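LP04448p (PDB 4QMH) drives microtubule polymerization as Mini spindles, the Drosophila member of the XMAP215 family, with this fourth TOG domain probably serving as one of its tubulin-binding units. Local coordinates at residues Lys24-Lys29 with Pro60-Arg65; Arg49-Ser54 with Ala85-Ala90; Leu151-Trp156 with Ala192-Asn197; Leu209-Met214 with Ala232-Arg237. One frame throughout, in Å; residues are numbered along the deposited sequence.

All four contacts belong to one all-helical TOG domain, an elongated alpha-solenoid in which successive helices pack side by side. Interactions 1 and 2 lie in its N-terminal half with centres about 20 Å apart, and their segments alternate along the chain: 24-29, 49-54, 60-65, 85-90. Consecutive helices 58-66 and 71-88 supply one side of each. Interactions 3 and 4 follow in series, about 19 Å apart between centres, on the opposite side of the chain's centre, and draw on consecutive helices 192-209 and 211-221. Interactions 1 and 4 are about 44 Å apart between centres. These four contacts thus join parts of the solenoid locally, at separate points along its length.

Interaction 1: residues Lys24-Lys29 with Pro60-Arg65; sequences KEMSDK and PALAHR
Met26, the last residue of helix 20-26, reaches toward helix 58-66 and meets Ala61 and Leu62, while Arg65 of the same helix bends alongside the Met26 carbonyl. The thioether chain of Met26 is bent at its last torsion (chi3 59°), which places the CE methyl against the second helix. There CE comes 4.0 Å from CD2 of Leu62 and 4.3 Å from CB of Ala61. A long unbranched side chain suits this place because it bridges two backbones whose nearest CA atoms, those of Met26 and Ala61, are 7.7 Å apart; the small Ala61 lets the methyl settle close to the helix.

Arg65 comes nearest with CD, while its guanidinium passes obliquely beside the same carbonyl oxygen. The bend at chi2 (-79°) brings CD to 3.2 Å from Met26 O, and the bend at chi3 (66°) turns NE after it. NH1 stands 3.8 Å from CA of Ser27. The guanidinium makes no hydrogen bond to the 24-29 backbone: its NE is engaged in a salt bridge with Asp68. Ser27, where the chain leaves the helix, turns its hydroxyl back to Leu23 O. Leu62 and Arg65 also touch helix 71-88, tying the pair to the next layer.

With no direct hydrogen bond across it, the contact rests on apolar and van der Waals packing, to which the arginine's positive charge near the carbonyl end of helix 20-26 probably adds a modest electrostatic attraction.

Interaction 2: residues Arg49-Ser54 with Ala85-Ala90; sequences RLIKPS and ATAMGA
The carbonyl oxygen of Ala87, near the end of helix 71-88, receives the backbone N-H of Ile51 in a nearly straight bond, with Ile51 N to Ala87 O at 2.9 Å and an angle of 169° at the hydrogen. The donor stands well above the carbonyl plane. CA of Leu50 adds a CA-H...O contact at 3.4 Å to Ala87 O, and NH1 of Arg11 a weak hydrogen bond, so three groups share this oxygen.

A small residue suits position Ala87, since the loop runs close by: its CB lies 3.2 Å from Arg49 O. The same methyl packs on CG1 of Ile51, which sits between the backbone N and the carbonyl carbon (chi1 66°). The beta-branched chain then extends to Met88, where CD1 of Ile51 meets CE at 3.7 Å. The sulfur of Met88 lies 3.8 Å from CA of Pro53, and beyond the two segments the side chain reaches Ile55 and His95. An alanine at Met88 would remove CG, SD and CE, and would probably open a gap beside Ile51 CD1 and Pro53.

A water donates to both Ile51 O and Met88 O, the latter at 2.7 Å, while Arg11 NH1 also binds Ile51 O. The loop that links helices 31-48 and 58-66 is thus fastened to the end of helix 71-88 by backbone hydrogen bonds together with the packing of Ile51 and Met88. Carbonyls that the helix itself no longer engages in its regular pattern are satisfied from outside.

Interaction 3: residues Leu151-Trp156 with Ala192-Asn197; sequences LKTELW and ADVRKN
Helices 149-162 and 192-209 pack side by side, nearly parallel, with Thr153 and Trp156 of the first set against Val194 and Asn197 of the second. The axes of the two short segments approach to 8.4 Å at an angle of 19°, close spacing that suits the small or compact side chains between them. Asn197 makes the direct hydrogen bond of the contact: its ND2 donates to the backbone oxygen Thr153 O at 2.8 Å, the acceptor lying near the amide plane. CB of Asn197 also rests 3.8 Å from CB of Trp156, whose indole NE1 turns elsewhere, to His186.

Thr153 works with both branches. CG2, anti to the backbone N, lies 3.2 Å from Asn197 ND2, a tight approach; OG1 bonds Pro149 O in its own helix and accepts from a water that also donates to Asp193 OD2. CG2 of Val194 sits 3.6 Å from that OG1 and 3.9 Å from CB of Lys152, whose amine leads on to a salt bridge with Asp189.

Such side-by-side stacking of near-parallel helices from successive layers, with helix 173-186 intervening in the chain, is characteristic of the HEAT-type alpha-solenoid of TOG domains.

Interaction 4: residues Leu209-Met214 with Ala232-Arg237; sequences LGFDAM and ALEKAR
Phe211 and Arg237 form a cation-pi stack between helix 211-221 and the end of helix 226-236, toward the C-terminal end of this alpha-solenoid. The guanidinium lies flat on the ring, the planes 3° apart and the centres separated by 4.0 Å. With the Arg237 chain extended from CG to NE, its CD lies over the same ring face in a CH-pi contact, 4.1 Å from the centroid. CG of Phe211 is anti to the backbone N (chi1 179°), directed to the second helix.

An aromatic fits here because it offers a flat face to the arginine while its CE1 corner reaches CB of Leu233 at 3.8 Å. Replacing Phe211 by an alanine would probably deprive the guanidinium of the ring it lies on, leaving it less restrained, and would uncover Leu233 CB.

Deeper in, Leu233 meets Met214 obliquely: its CD2 touches the methyl CE of Met214 at 3.6 Å, in an apolar patch that Met206 of helix 192-209 extends.

Asp212 is near Arg237 but does not form a salt bridge with it. Instead a water spans the two, donating to Asp212 OD1 and accepting from NH2 of Arg237, 3.0 Å from that nitrogen.

Interaction 1: residues Lys24-Lys29 with Pro60-Arg65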
loop_
_atom_site.group_PDB
_atom_site.type_symbol
_atom_site.label_atom_id
_atom_site.label_comp_id
_atom_site.label_asym_id
_atom_site.label_seq_id
_atom_site.Cartn_x
_atom_site.Cartn_y
_atom_site.Cartn_z
ATOM N N LYS A 24 -11.867 -21.020 8.980
ATOM C CA LYS A 24 -13.316 -20.988 9.064
ATOM C C LYS A 24 -13.793 -20.084 10.201
ATOM O O LYS A 24 -14.748 -19.321 10.032
ATOM C CB LYS A 24 -13.859 -22.402 9.249
ATOM C CG LYS A 24 -15.381 -22.468 9.309
ATOM C CD LYS A 24 -15.851 -23.913 9.370
ATOM C CE LYS A 24 -17.274 -24.008 9.910
ATOM N NZ LYS A 24 -17.693 -25.433 10.099
ATOM N N GLU A 25 -13.126 -20.161 11.350
ATOM C CA GLU A 25 -13.475 -19.286 12.474
ATOM C C GLU A 25 -13.247 -17.822 12.103
ATOM O O GLU A 25 -14.084 -16.960 12.381
ATOM C CB GLU A 25 -12.675 -19.633 13.730
ATOM C CG GLU A 25 -13.184 -18.888 14.954
ATOM C CD GLU A 25 -12.579 -19.390 16.247
ATOM O OE1 GLU A 25 -11.371 -19.688 16.262
ATOM O OE2 GLU A 25 -13.321 -19.483 17.246
ATOM N N MET A 26 -12.115 -17.550 11.463
ATOM C CA MET A 26 -11.778 -16.194 11.029
ATOM C C MET A 26 -12.804 -15.594 10.065
ATOM O O MET A 26 -12.934 -14.370 9.982
ATOM C CB MET A 26 -10.384 -16.167 10.378
ATOM C CG MET A 26 -9.237 -16.315 11.365
ATOM S SD MET A 26 -7.641 -16.458 10.542
ATOM C CE MET A 26 -7.603 -14.923 9.617
ATOM N N SER A 27 -13.519 -16.443 9.329
ATOM C CA SER A 27 -14.478 -15.948 8.340
ATOM C C SER A 27 -15.947 -16.190 8.728
ATOM O O SER A 27 -16.842 -16.106 7.886
ATOM C CB SER A 27 -14.175 -16.526 6.951
ATOM O OG SER A 27 -14.244 -17.941 6.952
ATOM N N ASP A 28 -16.186 -16.482 10.003
ATOM C CA ASP A 28 -17.548 -16.690 10.508
ATOM C C ASP A 28 -18.432 -15.469 10.241
ATOM O O ASP A 28 -17.936 -14.357 10.130
ATOM C CB ASP A 28 -17.490 -16.973 12.005
ATOM C CG ASP A 28 -18.797 -17.519 12.551
ATOM O OD1 ASP A 28 -18.990 -18.747 12.496
ATOM O OD2 ASP A 28 -19.626 -16.722 13.033
ATOM N N LYS A 29 -19.744 -15.676 10.145
ATOM C CA LYS A 29 -20.675 -14.566 9.948
ATOM C C LYS A 29 -20.745 -13.608 11.152
ATOM O O LYS A 29 -21.113 -12.440 10.998
ATOM C CB LYS A 29 -22.073 -15.098 9.611
ATOM C CG LYS A 29 -22.572 -16.137 10.599
ATOM C CD LYS A 29 -23.870 -16.774 10.132
ATOM C CE LYS A 29 -24.219 -17.988 10.977
ATOM N NZ LYS A 29 -25.349 -18.758 10.383
ATOM N N PRO A 60 -4.669 -14.596 1.800
ATOM C CA PRO A 60 -5.967 -14.181 1.259
ATOM C C PRO A 60 -7.023 -14.055 2.361
ATOM O O PRO A 60 -7.888 -13.177 2.296
ATOM C CB PRO A 60 -6.326 -15.309 0.289
ATOM C CG PRO A 60 -5.031 -15.994 -0.021
ATOM C CD PRO A 60 -4.187 -15.856 1.207
ATOM N N ALA A 61 -6.927 -14.911 3.371
ATOM C CA ALA A 61 -7.836 -14.846 4.510
ATOM C C ALA A 61 -7.712 -13.505 5.226
ATOM O O ALA A 61 -8.717 -12.874 5.539
ATOM C CB ALA A 61 -7.569 -15.990 5.474
ATOM N N LEU A 62 -6.475 -13.076 5.480
ATOM C CA LEU A 62 -6.250 -11.774 6.114
ATOM C C LEU A 62 -6.697 -10.612 5.240
ATOM O O LEU A 62 -7.166 -9.591 5.748
ATOM C CB LEU A 62 -4.779 -11.583 6.490
ATOM C CG LEU A 62 -4.273 -12.412 7.669
ATOM C CD1 LEU A 62 -2.779 -12.211 7.840
ATOM C CD2 LEU A 62 -5.018 -11.995 8.931
ATOM N N ALA A 63 -6.549 -10.765 3.931
ATOM C CA ALA A 63 -6.955 -9.711 3.005
ATOM C C ALA A 63 -8.448 -9.391 3.167
ATOM O O ALA A 63 -8.845 -8.214 3.234
ATOM C CB ALA A 63 -6.628 -10.111 1.577
ATOM N N HIS A 64 -9.268 -10.429 3.271
ATOM C CA HIS A 64 -10.691 -10.227 3.512
ATOM C C HIS A 64 -10.943 -9.499 4.838
ATOM O O HIS A 64 -11.844 -8.658 4.944
ATOM C CB HIS A 64 -11.437 -11.562 3.505
ATOM C CG HIS A 64 -11.691 -12.115 2.139
ATOM N ND1 HIS A 64 -10.940 -13.135 1.598
ATOM C CD2 HIS A 64 -12.628 -11.805 1.212
ATOM C CE1 HIS A 64 -11.396 -13.424 0.393
ATOM N NE2 HIS A 64 -12.420 -12.631 0.134
ATOM N N ARG A 65 -10.162 -9.827 5.865
ATOM C CA ARG A 65 -10.375 -9.184 7.162
ATOM C C ARG A 65 -9.925 -7.717 7.183
ATOM O O ARG A 65 -10.457 -6.906 7.941
ATOM C CB ARG A 65 -9.711 -10.002 8.286
ATOM C CG ARG A 65 -10.173 -11.469 8.310
ATOM C CD ARG A 65 -11.550 -11.706 8.957
ATOM N NE ARG A 65 -12.676 -11.115 8.232
ATOM C CZ ARG A 65 -13.295 -11.672 7.194
ATOM N NH1 ARG A 65 -12.907 -12.852 6.725
ATOM N NH2 ARG A 65 -14.325 -11.051 6.631
#

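Interaction 2: residues Arg49-Ser54 with Ala85-Ala90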
loop_
_atom_site.group_PDB
_atom_site.type_symbol
_atom_site.label_atom_id
_atom_site.label_comp_id
_atom_site.label_asym_id
_atom_site.label_seq_id
_atom_site.Cartn_x
_atom_site.Cartn_y
_atom_site.Cartn_z
ATOM N N ARG A 49 7.412 -16.170 17.178
ATOM C CA ARG A 49 8.265 -14.975 17.114
ATOM C C ARG A 49 8.836 -14.689 15.722
ATOM O O ARG A 49 8.560 -13.638 15.149
ATOM C CB ARG A 49 9.381 -14.963 18.162
ATOM C CG ARG A 49 10.128 -13.630 18.158
ATOM C CD ARG A 49 11.188 -13.563 19.237
ATOM N NE ARG A 49 11.946 -12.326 19.148
ATOM C CZ ARG A 49 13.067 -12.091 19.820
ATOM N NH1 ARG A 49 13.556 -13.020 20.634
ATOM N NH2 ARG A 49 13.701 -10.930 19.675
ATOM N N LEU A 50 9.647 -15.605 15.206
ATOM C CA LEU A 50 10.185 -15.464 13.852
ATOM C C LEU A 50 9.700 -16.623 13.007
ATOM O O LEU A 50 9.799 -17.777 13.416
ATOM C CB LEU A 50 11.716 -15.418 13.856
ATOM C CG LEU A 50 12.392 -14.315 14.671
ATOM C CD1 LEU A 50 13.903 -14.395 14.466
ATOM C CD2 LEU A 50 11.859 -12.921 14.329
ATOM N N ILE A 51 9.162 -16.311 11.828
ATOM C CA ILE A 51 8.496 -17.323 11.006
ATOM C C ILE A 51 8.990 -17.342 9.558
ATOM O O ILE A 51 9.565 -16.372 9.070
ATOM C CB ILE A 51 6.950 -17.160 11.025
ATOM C CG1 ILE A 51 6.523 -15.849 10.346
ATOM C CG2 ILE A 51 6.405 -17.210 12.459
ATOM C CD1 ILE A 51 5.034 -15.614 10.343
ATOM N N LYS A 52 8.764 -18.467 8.888
ATOM C CA LYS A 52 9.047 -18.597 7.468
ATOM C C LYS A 52 7.926 -17.913 6.688
ATOM O O LYS A 52 6.883 -17.592 7.248
ATOM C CB LYS A 52 9.119 -20.080 7.088
ATOM C CG LYS A 52 10.137 -20.872 7.872
ATOM C CD LYS A 52 10.398 -22.211 7.198
ATOM C CE LYS A 52 11.317 -23.089 8.045
ATOM N NZ LYS A 52 12.618 -22.431 8.344
ATOM N N PRO A 53 8.134 -17.681 5.386
ATOM C CA PRO A 53 7.103 -17.012 4.582
ATOM C C PRO A 53 5.905 -17.898 4.246
ATOM O O PRO A 53 4.895 -17.405 3.751
ATOM C CB PRO A 53 7.847 -16.659 3.283
ATOM C CG PRO A 53 9.294 -16.762 3.605
ATOM C CD PRO A 53 9.402 -17.822 4.648
ATOM N N SER A 54 6.024 -19.196 4.496
ATOM C CA SER A 54 4.959 -20.144 4.184
ATOM C C SER A 54 3.862 -20.098 5.247
ATOM O O SER A 54 4.067 -20.537 6.385
ATOM C CB SER A 54 5.540 -21.557 4.085
ATOM O OG SER A 54 6.371 -21.857 5.197
ATOM N N ALA A 85 4.560 -8.918 9.664
ATOM C CA ALA A 85 5.716 -8.370 8.961
ATOM C C ALA A 85 6.968 -8.515 9.813
ATOM O O ALA A 85 8.015 -8.951 9.337
ATOM C CB ALA A 85 5.488 -6.907 8.616
ATOM N N THR A 86 6.846 -8.137 11.078
ATOM C CA THR A 86 7.972 -8.204 11.997
ATOM C C THR A 86 8.471 -9.644 12.128
ATOM O O THR A 86 9.673 -9.895 12.106
ATOM C CB THR A 86 7.587 -7.631 13.370
ATOM O OG1 THR A 86 7.281 -6.232 13.226
ATOM C CG2 THR A 86 8.733 -7.813 14.371
ATOM N N ALA A 87 7.540 -10.581 12.253
ATOM C CA ALA A 87 7.893 -11.995 12.404
ATOM C C ALA A 87 8.542 -12.586 11.150
ATOM O O ALA A 87 9.376 -13.491 11.227
ATOM C CB ALA A 87 6.634 -12.811 12.792
ATOM N N MET A 88 8.164 -12.069 9.987
ATOM C CA MET A 88 8.556 -12.685 8.715
ATOM C C MET A 88 9.799 -12.045 8.103
ATOM O O MET A 88 10.484 -12.665 7.284
ATOM C CB MET A 88 7.385 -12.595 7.735
ATOM C CG MET A 88 7.286 -13.743 6.776
ATOM S SD MET A 88 5.773 -13.615 5.807
ATOM C CE MET A 88 4.590 -14.500 6.806
ATOM N N GLY A 89 10.094 -10.811 8.495
ATOM C CA GLY A 89 11.239 -10.114 7.931
ATOM C C GLY A 89 11.114 -10.026 6.415
ATOM O O GLY A 89 10.035 -9.722 5.914
ATOM N N ALA A 90 12.202 -10.299 5.690
ATOM C CA ALA A 90 12.207 -10.158 4.224
ATOM C C ALA A 90 11.140 -11.003 3.528
ATOM O O ALA A 90 10.714 -10.683 2.424
ATOM C CB ALA A 90 13.585 -10.480 3.660
HETATM O O HOH W 1 10.337 -15.309 6.577
#

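Interaction 3: residues Leu151-Trp156 with Ala192-Asn197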
loop_
_atom_site.group_PDB
_atom_site.type_symbol
_atom_site.label_atom_id
_atom_site.label_comp_id
_atom_site.label_asym_id
_atom_site.label_seq_id
_atom_site.Cartn_x
_atom_site.Cartn_y
_atom_site.Cartn_z
ATOM N N LEU A 151 -8.206 8.943 0.976
ATOM C CA LEU A 151 -7.238 8.020 0.387
ATOM C C LEU A 151 -6.290 8.757 -0.552
ATOM O O LEU A 151 -5.065 8.583 -0.475
ATOM C CB LEU A 151 -7.948 6.867 -0.333
ATOM C CG LEU A 151 -7.043 5.825 -0.994
ATOM C CD1 LEU A 151 -7.765 4.470 -1.123
ATOM C CD2 LEU A 151 -6.572 6.329 -2.368
ATOM N N LYS A 152 -6.835 9.597 -1.423
ATOM C CA LYS A 152 -5.987 10.341 -2.346
ATOM C C LYS A 152 -5.007 11.236 -1.587
ATOM O O LYS A 152 -3.838 11.331 -1.951
ATOM C CB LYS A 152 -6.823 11.133 -3.365
ATOM C CG LYS A 152 -7.618 10.226 -4.310
ATOM C CD LYS A 152 -8.486 10.992 -5.301
ATOM C CE LYS A 152 -9.322 12.067 -4.642
ATOM N NZ LYS A 152 -10.177 12.751 -5.661
ATOM N N THR A 153 -5.480 11.890 -0.531
ATOM C CA THR A 153 -4.607 12.721 0.292
ATOM C C THR A 153 -3.443 11.919 0.866
ATOM O O THR A 153 -2.281 12.301 0.714
ATOM C CB THR A 153 -5.388 13.390 1.428
ATOM O OG1 THR A 153 -6.438 14.186 0.865
ATOM C CG2 THR A 153 -4.457 14.284 2.266
ATOM N N GLU A 154 -3.747 10.793 1.509
ATOM C CA GLU A 154 -2.701 9.982 2.138
ATOM C C GLU A 154 -1.766 9.385 1.102
ATOM O O GLU A 154 -0.555 9.344 1.305
ATOM C CB GLU A 154 -3.292 8.840 2.967
ATOM C CG GLU A 154 -4.144 9.258 4.130
ATOM C CD GLU A 154 -3.368 9.911 5.256
ATOM O OE1 GLU A 154 -2.137 9.734 5.342
ATOM O OE2 GLU A 154 -4.009 10.609 6.064
ATOM N N LEU A 155 -2.333 8.918 -0.005
ATOM C CA LEU A 155 -1.540 8.168 -0.976
ATOM C C LEU A 155 -0.594 9.065 -1.770
ATOM O O LEU A 155 0.567 8.712 -1.991
ATOM C CB LEU A 155 -2.450 7.340 -1.890
ATOM C CG LEU A 155 -1.765 6.300 -2.769
ATOM C CD1 LEU A 155 -0.685 5.519 -2.001
ATOM C CD2 LEU A 155 -2.811 5.363 -3.359
ATOM N N TRP A 156 -1.059 10.241 -2.184
ATOM C CA TRP A 156 -0.143 11.189 -2.802
ATOM C C TRP A 156 0.959 11.654 -1.837
ATOM O O TRP A 156 2.092 11.881 -2.251
ATOM C CB TRP A 156 -0.884 12.394 -3.399
ATOM C CG TRP A 156 -1.588 12.082 -4.693
ATOM C CD1 TRP A 156 -2.925 12.218 -4.951
ATOM C CD2 TRP A 156 -0.997 11.580 -5.905
ATOM N NE1 TRP A 156 -3.197 11.843 -6.241
ATOM C CE2 TRP A 156 -2.037 11.438 -6.847
ATOM C CE3 TRP A 156 0.306 11.234 -6.281
ATOM C CZ2 TRP A 156 -1.817 10.967 -8.147
ATOM C CZ3 TRP A 156 0.523 10.765 -7.567
ATOM C CH2 TRP A 156 -0.535 10.635 -8.488
ATOM N N ALA A 192 -8.654 20.651 -1.741
ATOM C CA ALA A 192 -7.391 21.368 -1.541
ATOM C C ALA A 192 -6.233 20.515 -1.016
ATOM O O ALA A 192 -5.069 20.795 -1.317
ATOM C CB ALA A 192 -7.602 22.594 -0.635
ATOM N N ASP A 193 -6.544 19.509 -0.203
ATOM C CA ASP A 193 -5.523 18.630 0.359
ATOM C C ASP A 193 -4.971 17.712 -0.730
ATOM O O ASP A 193 -3.766 17.486 -0.815
ATOM C CB ASP A 193 -6.100 17.762 1.481
ATOM C CG ASP A 193 -6.548 18.568 2.694
ATOM O OD1 ASP A 193 -6.121 19.733 2.830
ATOM O OD2 ASP A 193 -7.305 18.012 3.530
ATOM N N VAL A 194 -5.876 17.166 -1.533
ATOM C CA VAL A 194 -5.503 16.346 -2.687
ATOM C C VAL A 194 -4.612 17.122 -3.662
ATOM O O VAL A 194 -3.567 16.631 -4.086
ATOM C CB VAL A 194 -6.746 15.790 -3.407
ATOM C CG1 VAL A 194 -6.343 15.074 -4.705
ATOM C CG2 VAL A 194 -7.489 14.837 -2.487
ATOM N N ARG A 195 -5.027 18.339 -4.001
ATOM C CA ARG A 195 -4.239 19.203 -4.877
ATOM C C ARG A 195 -2.844 19.418 -4.322
ATOM O O ARG A 195 -1.854 19.263 -5.037
ATOM C CB ARG A 195 -4.912 20.568 -5.065
ATOM C CG ARG A 195 -6.101 20.583 -6.004
ATOM C CD ARG A 195 -6.400 22.002 -6.534
ATOM N NE ARG A 195 -6.556 23.003 -5.475
ATOM C CZ ARG A 195 -7.666 23.191 -4.763
ATOM N NH1 ARG A 195 -8.734 22.434 -4.969
ATOM N NH2 ARG A 195 -7.706 24.136 -3.830
ATOM N N LYS A 196 -2.762 19.791 -3.050
ATOM C CA LYS A 196 -1.470 20.068 -2.434
ATOM C C LYS A 196 -0.557 18.851 -2.513
ATOM O O LYS A 196 0.598 18.946 -2.927
ATOM C CB LYS A 196 -1.645 20.513 -0.975
ATOM C CG LYS A 196 -0.338 20.659 -0.218
ATOM C CD LYS A 196 -0.594 21.215 1.183
ATOM C CE LYS A 196 0.704 21.427 1.945
ATOM N NZ LYS A 196 1.367 20.135 2.264
ATOM N N ASN A 197 -1.079 17.695 -2.130
ATOM C CA ASN A 197 -0.256 16.505 -2.064
ATOM C C ASN A 197 0.102 15.963 -3.459
ATOM O O ASN A 197 1.213 15.484 -3.676
ATOM C CB ASN A 197 -0.924 15.444 -1.186
ATOM C CG ASN A 197 -0.951 15.850 0.280
ATOM O OD1 ASN A 197 -0.448 16.916 0.642
ATOM N ND2 ASN A 197 -1.526 15.007 1.130
HETATM O O HOH W 2 -7.907 15.292 3.000
#

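Interaction 4: residues Leu209-Met214 with Ala232-Arg237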
loop_
_atom_site.group_PDB
_atom_site.type_symbol
_atom_site.label_atom_id
_atom_site.label_comp_id
_atom_site.label_asym_id
_atom_site.label_seq_id
_atom_site.Cartn_x
_atom_site.Cartn_y
_atom_site.Cartn_z
ATOM N N LEU A 209 10.372 8.923 -14.148
ATOM C CA LEU A 209 9.979 8.925 -15.556
ATOM C C LEU A 209 10.761 9.926 -16.395
ATOM O O LEU A 209 10.971 9.710 -17.594
ATOM C CB LEU A 209 8.485 9.208 -15.705
ATOM C CG LEU A 209 7.563 8.145 -15.116
ATOM C CD1 LEU A 209 6.101 8.435 -15.509
ATOM C CD2 LEU A 209 7.992 6.750 -15.560
ATOM N N GLY A 210 11.179 11.025 -15.776
ATOM C CA GLY A 210 11.807 12.117 -16.505
ATOM C C GLY A 210 10.824 13.089 -17.147
ATOM O O GLY A 210 9.673 12.743 -17.417
ATOM N N PHE A 211 11.284 14.313 -17.400
ATOM C CA PHE A 211 10.443 15.358 -17.976
ATOM C C PHE A 211 9.856 14.999 -19.342
ATOM O O PHE A 211 8.659 15.159 -19.569
ATOM C CB PHE A 211 11.226 16.669 -18.095
ATOM C CG PHE A 211 10.432 17.789 -18.703
ATOM C CD1 PHE A 211 9.616 18.585 -17.911
ATOM C CD2 PHE A 211 10.489 18.043 -20.063
ATOM C CE1 PHE A 211 8.876 19.613 -18.461
ATOM C CE2 PHE A 211 9.747 19.074 -20.625
ATOM C CZ PHE A 211 8.939 19.860 -19.822
ATOM N N ASP A 212 10.703 14.529 -20.259
ATOM C CA ASP A 212 10.259 14.235 -21.614
ATOM C C ASP A 212 9.098 13.235 -21.661
ATOM O O ASP A 212 8.113 13.449 -22.373
ATOM C CB ASP A 212 11.431 13.731 -22.464
ATOM C CG ASP A 212 12.447 14.823 -22.775
ATOM O OD1 ASP A 212 12.133 16.021 -22.584
ATOM O OD2 ASP A 212 13.558 14.482 -23.233
ATOM N N ALA A 213 9.206 12.160 -20.888
ATOM C CA ALA A 213 8.163 11.139 -20.854
ATOM C C ALA A 213 6.857 11.704 -20.292
ATOM O O ALA A 213 5.770 11.397 -20.781
ATOM C CB ALA A 213 8.620 9.925 -20.048
ATOM N N MET A 214 6.962 12.558 -19.280
ATOM C CA MET A 214 5.753 13.114 -18.676
ATOM C C MET A 214 5.104 14.113 -19.612
ATOM O O MET A 214 3.878 14.178 -19.716
ATOM C CB MET A 214 6.052 13.738 -17.314
ATOM C CG MET A 214 6.518 12.706 -16.309
ATOM S SD MET A 214 6.752 13.360 -14.658
ATOM C CE MET A 214 5.054 13.639 -14.138
ATOM N N ALA A 232 3.243 22.686 -13.730
ATOM C CA ALA A 232 3.728 21.793 -12.675
ATOM C C ALA A 232 4.965 21.011 -13.115
ATOM O O ALA A 232 5.919 20.858 -12.353
ATOM C CB ALA A 232 2.625 20.839 -12.242
ATOM N N LEU A 233 4.958 20.515 -14.346
ATOM C CA LEU A 233 6.116 19.788 -14.851
ATOM C C LEU A 233 7.312 20.727 -14.914
ATOM O O LEU A 233 8.426 20.348 -14.550
ATOM C CB LEU A 233 5.835 19.172 -16.227
ATOM C CG LEU A 233 4.664 18.193 -16.353
ATOM C CD1 LEU A 233 4.579 17.682 -17.792
ATOM C CD2 LEU A 233 4.825 17.045 -15.392
ATOM N N GLU A 234 7.082 21.960 -15.358
ATOM C CA GLU A 234 8.191 22.905 -15.505
ATOM C C GLU A 234 8.723 23.355 -14.148
ATOM O O GLU A 234 9.924 23.619 -14.002
ATOM C CB GLU A 234 7.776 24.101 -16.363
ATOM C CG GLU A 234 7.617 23.739 -17.826
ATOM C CD GLU A 234 7.011 24.848 -18.670
ATOM O OE1 GLU A 234 6.261 25.686 -18.125
ATOM O OE2 GLU A 234 7.277 24.868 -19.891
ATOM N N LYS A 235 7.835 23.430 -13.160
ATOM C CA LYS A 235 8.228 23.822 -11.808
ATOM C C LYS A 235 9.123 22.761 -11.146
ATOM O O LYS A 235 10.041 23.097 -10.399
ATOM C CB LYS A 235 6.998 24.121 -10.948
ATOM C CG LYS A 235 7.318 24.643 -9.560
ATOM C CD LYS A 235 6.046 24.907 -8.776
ATOM C CE LYS A 235 6.343 25.496 -7.400
ATOM N NZ LYS A 235 5.091 25.792 -6.642
ATOM N N ALA A 236 8.866 21.489 -11.449
ATOM C CA ALA A 236 9.586 20.374 -10.820
ATOM C C ALA A 236 10.936 20.101 -11.470
ATOM O O ALA A 236 11.901 19.714 -10.803
ATOM C CB ALA A 236 8.735 19.111 -10.858
ATOM N N ARG A 237 10.996 20.296 -12.780
ATOM C CA ARG A 237 12.170 19.940 -13.561
ATOM C C ARG A 237 13.515 20.446 -13.010
ATOM O O ARG A 237 14.482 19.686 -12.938
ATOM C CB ARG A 237 11.979 20.422 -14.992
ATOM C CG ARG A 237 12.960 19.863 -15.957
ATOM C CD ARG A 237 12.829 20.615 -17.253
ATOM N NE ARG A 237 13.494 19.932 -18.347
ATOM C CZ ARG A 237 13.369 20.298 -19.613
ATOM N NH1 ARG A 237 12.600 21.332 -19.920
ATOM N NH2 ARG A 237 14.007 19.630 -20.564
HETATM O O HOH W 3 14.745 16.786 -20.829
#